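Local structure of phosphorylated carbohydrates phosphatase TM_1254 (Thermotoga maritima msb8, 3KBB) at residues L103-T109 / F127-G133; Y146-L150 / S175-E179. The protein removes phosphate from several phosphorylated sugars, such as erythrose 4-phosphate and mannose 6-phosphate, with the help of a divalent metal ion, and works best with cobalt. All blocks are in the same frame, centred on the assembly; numbering follows the deposited sequence.

Contact 1 (L103-T109 / F127-G133). With SO4 (sulfate ion), chain D.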
loop_
_atom_site.group_PDB
_atom_site.type_symbol
_atom_site.label_atom_id
_atom_site.label_comp_id
_atom_site.label_asym_id
_atom_site.label_seq_id
_atom_site.Cartn_x
_atom_site.Cartn_y
_atom_site.Cartn_z
ATOM N N LEU A 103 9.474 14.628 -2.069
ATOM C CA LEU A 103 8.911 13.413 -1.484
ATOM C C LEU A 103 7.671 13.092 -2.280
ATOM O O LEU A 103 6.837 13.991 -2.495
ATOM C CB LEU A 103 8.527 13.661 -0.031
ATOM C CG LEU A 103 8.240 12.597 1.028
ATOM C CD1 LEU A 103 9.241 11.425 0.961
ATOM C CD2 LEU A 103 8.257 13.217 2.473
ATOM N N ALA A 104 7.554 11.845 -2.729
ATOM C CA ALA A 104 6.389 11.479 -3.521
ATOM C C ALA A 104 5.765 10.192 -2.982
ATOM O O ALA A 104 6.460 9.349 -2.394
ATOM C CB ALA A 104 6.739 11.286 -4.975
ATOM N N LEU A 105 4.470 10.046 -3.257
ATOM C CA LEU A 105 3.691 8.863 -2.916
ATOM C C LEU A 105 3.195 8.254 -4.228
ATOM O O LEU A 105 2.762 8.985 -5.131
ATOM C CB LEU A 105 2.461 9.290 -2.117
ATOM C CG LEU A 105 1.699 8.017 -1.791
ATOM C CD1 LEU A 105 2.242 7.352 -0.536
ATOM C CD2 LEU A 105 0.197 8.244 -1.732
ATOM N N ALA A 106 3.264 6.928 -4.364
ATOM C CA ALA A 106 2.639 6.252 -5.495
ATOM C C ALA A 106 1.801 5.108 -4.895
ATOM O O ALA A 106 2.284 4.348 -4.034
ATOM C CB ALA A 106 3.660 5.746 -6.509
ATOM N N THR A 107 0.544 4.999 -5.302
ATOM C CA THR A 107 -0.303 3.937 -4.782
ATOM C C THR A 107 -1.281 3.482 -5.837
ATOM O O THR A 107 -1.758 4.304 -6.621
ATOM C CB THR A 107 -1.079 4.370 -3.524
ATOM O OG1 THR A 107 -1.919 3.298 -3.082
ATOM C CG2 THR A 107 -1.947 5.638 -3.797
ATOM N N SER A 108 -1.601 2.183 -5.845
ATOM C CA SER A 108 -2.634 1.664 -6.726
ATOM C C SER A 108 -4.040 2.054 -6.244
ATOM O O SER A 108 -5.026 1.902 -6.976
ATOM C CB SER A 108 -2.537 0.123 -6.785
ATOM O OG SER A 108 -1.243 -0.259 -7.237
ATOM N N THR A 109 -4.144 2.470 -4.984
ATOM C CA THR A 109 -5.428 2.828 -4.375
ATOM C C THR A 109 -5.941 4.109 -5.028
ATOM O O THR A 109 -5.154 5.034 -5.218
ATOM C CB THR A 109 -5.245 3.116 -2.876
ATOM O OG1 THR A 109 -4.777 1.926 -2.218
ATOM C CG2 THR A 109 -6.561 3.533 -2.253
ATOM N N PHE A 127 4.009 15.174 1.480
ATOM C CA PHE A 127 4.288 14.889 0.088
ATOM C C PHE A 127 4.190 16.085 -0.830
ATOM O O PHE A 127 3.280 16.902 -0.691
ATOM C CB PHE A 127 3.354 13.763 -0.355
ATOM C CG PHE A 127 3.672 12.458 0.342
ATOM C CD1 PHE A 127 4.749 11.705 -0.099
ATOM C CD2 PHE A 127 2.980 12.075 1.465
ATOM C CE1 PHE A 127 5.101 10.543 0.546
ATOM C CE2 PHE A 127 3.274 10.890 2.125
ATOM C CZ PHE A 127 4.386 10.128 1.678
ATOM N N ASP A 128 5.120 16.156 -1.768
ATOM C CA ASP A 128 5.149 17.134 -2.831
ATOM C C ASP A 128 4.354 16.640 -4.043
ATOM O O ASP A 128 3.683 17.423 -4.745
ATOM C CB ASP A 128 6.598 17.314 -3.220
ATOM C CG ASP A 128 7.439 17.838 -2.043
ATOM O OD1 ASP A 128 7.153 18.960 -1.560
ATOM O OD2 ASP A 128 8.363 17.128 -1.568
ATOM N N VAL A 129 4.446 15.340 -4.292
ATOM C CA VAL A 129 3.794 14.735 -5.450
ATOM C C VAL A 129 3.079 13.489 -4.963
ATOM O O VAL A 129 3.666 12.678 -4.219
ATOM C CB VAL A 129 4.842 14.378 -6.534
ATOM C CG1 VAL A 129 4.308 13.362 -7.551
ATOM C CG2 VAL A 129 5.369 15.655 -7.241
HETATM N N MSE A 130 1.851 13.254 -5.434
HETATM C CA MSE A 130 1.187 12.003 -5.064
HETATM C C MSE A 130 0.450 11.500 -6.300
HETATM O O MSE A 130 -0.214 12.300 -6.983
HETATM C CB MSE A 130 0.200 12.221 -3.907
HETATM C CG MSE A 130 0.802 12.831 -2.571
HETATM SE SE MSE A 130 -0.454 12.728 -1.125
HETATM C CE MSE A 130 -1.621 14.245 -1.613
ATOM N N VAL A 131 0.632 10.233 -6.655
ATOM C CA VAL A 131 -0.027 9.662 -7.845
ATOM C C VAL A 131 -0.827 8.447 -7.364
ATOM O O VAL A 131 -0.319 7.662 -6.526
ATOM C CB VAL A 131 1.027 9.243 -8.902
ATOM C CG1 VAL A 131 0.381 8.469 -10.032
ATOM C CG2 VAL A 131 1.772 10.480 -9.490
ATOM N N PHE A 132 -2.051 8.277 -7.900
ATOM C CA PHE A 132 -3.023 7.308 -7.386
ATOM C C PHE A 132 -3.433 6.377 -8.519
ATOM O O PHE A 132 -3.185 6.677 -9.669
ATOM C CB PHE A 132 -4.238 8.069 -6.811
ATOM C CG PHE A 132 -3.845 9.003 -5.694
ATOM C CD1 PHE A 132 -3.675 8.518 -4.409
ATOM C CD2 PHE A 132 -3.607 10.340 -5.962
ATOM C CE1 PHE A 132 -3.278 9.357 -3.366
ATOM C CE2 PHE A 132 -3.174 11.188 -4.929
ATOM C CZ PHE A 132 -3.023 10.673 -3.636
ATOM N N GLY A 133 -4.027 5.241 -8.171
ATOM C CA GLY A 133 -4.245 4.188 -9.165
ATOM C C GLY A 133 -5.251 4.518 -10.248
ATOM O O GLY A 133 -5.205 3.963 -11.375
HETATM S S SO4 D . -0.768 0.375 -2.924
HETATM O O1 SO4 D . -0.349 1.422 -1.978
HETATM O O2 SO4 D . -0.541 -0.946 -2.346
HETATM O O3 SO4 D . -2.233 0.431 -3.126
HETATM O O4 SO4 D . -0.046 0.414 -4.242
#
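Strands 103-106 and 129-131 run parallel, their axes 8° apart and 4.6 Å at closest approach; the residues beyond continue alongside as loop. The ladder runs from V129 N to L103 O (3.3 Å), L105 N to V129 O (2.9 Å), V131 N to L105 O (2.9 Å) and T107 N to V131 O (3.1 Å). At its start D128 folds back: L103 O also accepts from D128 N (2.9 Å), and L103 N donates a hydrogen bond to D128 OD2 (2.8 Å), which forms a salt bridge with K97.

A104, A106, V129 and V131 make a low face of small side chains. The other face is bulky. The F127 ring lies over L105, whose CB is 4.0 Å from the ring centroid in a CH-pi contact. M130 CG lies 3.9 Å from L105 CB, while the rest of this selenomethionine leads away. L105 CD2 touches the F132 ring, 4.0 Å from its CE1, and T107 CG2 fits against F132 CD1 at 3.4 Å. Past the strands, G133 CA comes within 3.3 Å of S108 O, where a beta-carbon would clash.

T107 OG1 accepts from T109 N in an ST turn and donates to sulfate O1 (2.7 Å). Though probably from the crystallisation liquor, this sulfate, near the nucleophile D7 (assigned by similarity), probably marks the phosphate site; T107 sits where HAD motif II places its Ser/Thr.

Helix 144-153 covers the low face with V149, helix 111-120 packs on M130 and F132, helix 89-98 meets L103 and F127, and strand 3-7 pairs with the far edge of 102-106.

Contact 2 (Y146-L150 / S175-E179)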
loop_
_atom_site.group_PDB
_atom_site.type_symbol
_atom_site.label_atom_id
_atom_site.label_comp_id
_atom_site.label_asym_id
_atom_site.label_seq_id
_atom_site.Cartn_x
_atom_site.Cartn_y
_atom_site.Cartn_z
ATOM N N TYR A 146 4.860 4.851 -12.119
ATOM C CA TYR A 146 6.161 5.459 -11.760
ATOM C C TYR A 146 6.617 6.491 -12.776
ATOM O O TYR A 146 7.232 7.469 -12.391
ATOM C CB TYR A 146 7.227 4.373 -11.526
ATOM C CG TYR A 146 7.003 3.810 -10.135
ATOM C CD1 TYR A 146 7.402 4.531 -8.984
ATOM C CD2 TYR A 146 6.366 2.583 -9.951
ATOM C CE1 TYR A 146 7.165 4.040 -7.710
ATOM C CE2 TYR A 146 6.116 2.070 -8.673
ATOM C CZ TYR A 146 6.521 2.821 -7.549
ATOM O OH TYR A 146 6.291 2.362 -6.272
ATOM N N LEU A 147 6.344 6.263 -14.062
ATOM C CA LEU A 147 6.635 7.284 -15.111
ATOM C C LEU A 147 5.891 8.592 -14.803
ATOM O O LEU A 147 6.461 9.694 -14.945
ATOM C CB LEU A 147 6.289 6.706 -16.509
ATOM C CG LEU A 147 7.219 5.578 -16.952
ATOM C CD1 LEU A 147 6.567 4.830 -18.172
ATOM C CD2 LEU A 147 8.650 6.058 -17.281
ATOM N N LEU A 148 4.633 8.499 -14.351
ATOM C CA LEU A 148 3.858 9.701 -14.007
ATOM C C LEU A 148 4.427 10.383 -12.745
ATOM O O LEU A 148 4.506 11.625 -12.681
ATOM C CB LEU A 148 2.380 9.340 -13.802
ATOM C CG LEU A 148 1.376 10.496 -13.565
ATOM C CD1 LEU A 148 1.520 11.596 -14.620
ATOM C CD2 LEU A 148 -0.068 9.931 -13.472
ATOM N N VAL A 149 4.838 9.586 -11.751
ATOM C CA VAL A 149 5.507 10.158 -10.560
ATOM C C VAL A 149 6.762 10.932 -10.982
ATOM O O VAL A 149 6.965 12.073 -10.496
ATOM C CB VAL A 149 5.893 9.075 -9.498
ATOM C CG1 VAL A 149 6.703 9.724 -8.323
ATOM C CG2 VAL A 149 4.622 8.440 -8.924
ATOM N N LEU A 150 7.591 10.322 -11.850
ATOM C CA LEU A 150 8.819 10.956 -12.359
ATOM C C LEU A 150 8.492 12.247 -13.110
ATOM O O LEU A 150 9.167 13.251 -12.948
ATOM C CB LEU A 150 9.631 10.016 -13.230
ATOM C CG LEU A 150 10.194 8.771 -12.520
ATOM C CD1 LEU A 150 10.791 7.813 -13.532
ATOM C CD2 LEU A 150 11.257 9.318 -11.540
ATOM N N SER A 175 10.893 -1.137 -14.422
ATOM C CA SER A 175 10.535 -0.897 -15.830
ATOM C C SER A 175 10.488 0.576 -16.207
ATOM O O SER A 175 10.722 0.892 -17.380
ATOM C CB SER A 175 9.229 -1.597 -16.223
ATOM O OG SER A 175 9.378 -3.007 -16.163
ATOM N N ALA A 176 10.251 1.462 -15.226
ATOM C CA ALA A 176 10.290 2.913 -15.415
ATOM C C ALA A 176 11.720 3.443 -15.425
ATOM O O ALA A 176 11.916 4.635 -15.586
ATOM C CB ALA A 176 9.474 3.623 -14.321
ATOM N N GLY A 177 12.701 2.568 -15.218
ATOM C CA GLY A 177 14.122 2.937 -15.277
ATOM C C GLY A 177 14.778 3.272 -13.950
ATOM O O GLY A 177 15.946 3.685 -13.909
ATOM N N ILE A 178 14.041 3.054 -12.848
ATOM C CA ILE A 178 14.519 3.335 -11.504
ATOM C C ILE A 178 15.305 2.109 -10.987
ATOM O O ILE A 178 14.789 0.982 -10.969
ATOM C CB ILE A 178 13.353 3.626 -10.554
ATOM C CG1 ILE A 178 12.588 4.874 -11.034
ATOM C CG2 ILE A 178 13.875 3.823 -9.072
ATOM C CD1 ILE A 178 11.264 5.107 -10.304
ATOM N N GLU A 179 16.535 2.350 -10.555
ATOM C CA GLU A 179 17.394 1.244 -10.064
ATOM C C GLU A 179 17.379 1.064 -8.551
ATOM O O GLU A 179 17.434 -0.074 -8.043
ATOM C CB GLU A 179 18.819 1.420 -10.590
ATOM C CG GLU A 179 18.916 1.053 -12.089
ATOM C CD GLU A 179 18.577 -0.395 -12.393
ATOM O OE1 GLU A 179 19.276 -1.304 -11.882
ATOM O OE2 GLU A 179 17.623 -0.628 -13.163
#
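One turn of helix 144-153, from Y146 to L150, packs against the loop that leaves helix 167-175 through van der Waals contacts, mostly between apolar side chains, that bury 218 Å² in total. Y146 comes first. Its CB meets A176 CB at 3.7 Å, and its CD1 lies 4.1 Å from I178 CD1. The ring then runs on away from the loop, touching A106 and V162 of the sheet and A172 and A173 of the neighbouring helix, so that its hydroxyl can hydrogen-bond to E164.

L147, one residue on, approaches from the outer side of the helix: its CD2 reaches A176 CB at 3.9 Å. A176 CB is thus touched by both Y146 and L147, with L150 CD1 4.5 Å away, and the small side chain lets the backbones come close, with 5.7 Å between the CA atoms of L147 and A176. L148 and V149 face elsewhere, and the next contact comes at L150, a full turn after Y146 and bonded to it through L150 N and Y146 O (2.9 Å). L150 CD1 lies 3.9 Å from A176 O and 4.2 Å from I178 CD1.

On the other side of the contact, the loop owes its shape to G177, whose positive phi ends the helix in a Schellman motif. That reversal lets A176 and I178 both point at helix 144-153, while G177 stays exposed between them. I178 also rests on V160 and V162 and leads into strand 181-184. Two helices joined through strand 160-164 and packed together over a parallel sheet are characteristic of the Rossmann-like α/β core of HAD hydrolases.

After strand 3-7 and the run of helices that follows it, the chain enters strand 102-106, passes through helix 111-120 and returns as strand 129-131. Contact 1 closes this beta-alpha-beta unit at one edge of the sheet. The chain then forms helix 144-153, strand 160-164 and helix 167-175 before contact 2 closes the second loop. The two loops are in series, neither nested nor crossing. They nevertheless touch: V149, out of reach of 175-179, packs on A104, A106 and V131, and L148 also reaches V131. Helix 144-153 therefore connects the strand pair of contact 1, at one edge of the sheet, to the region leading into strand 181-184.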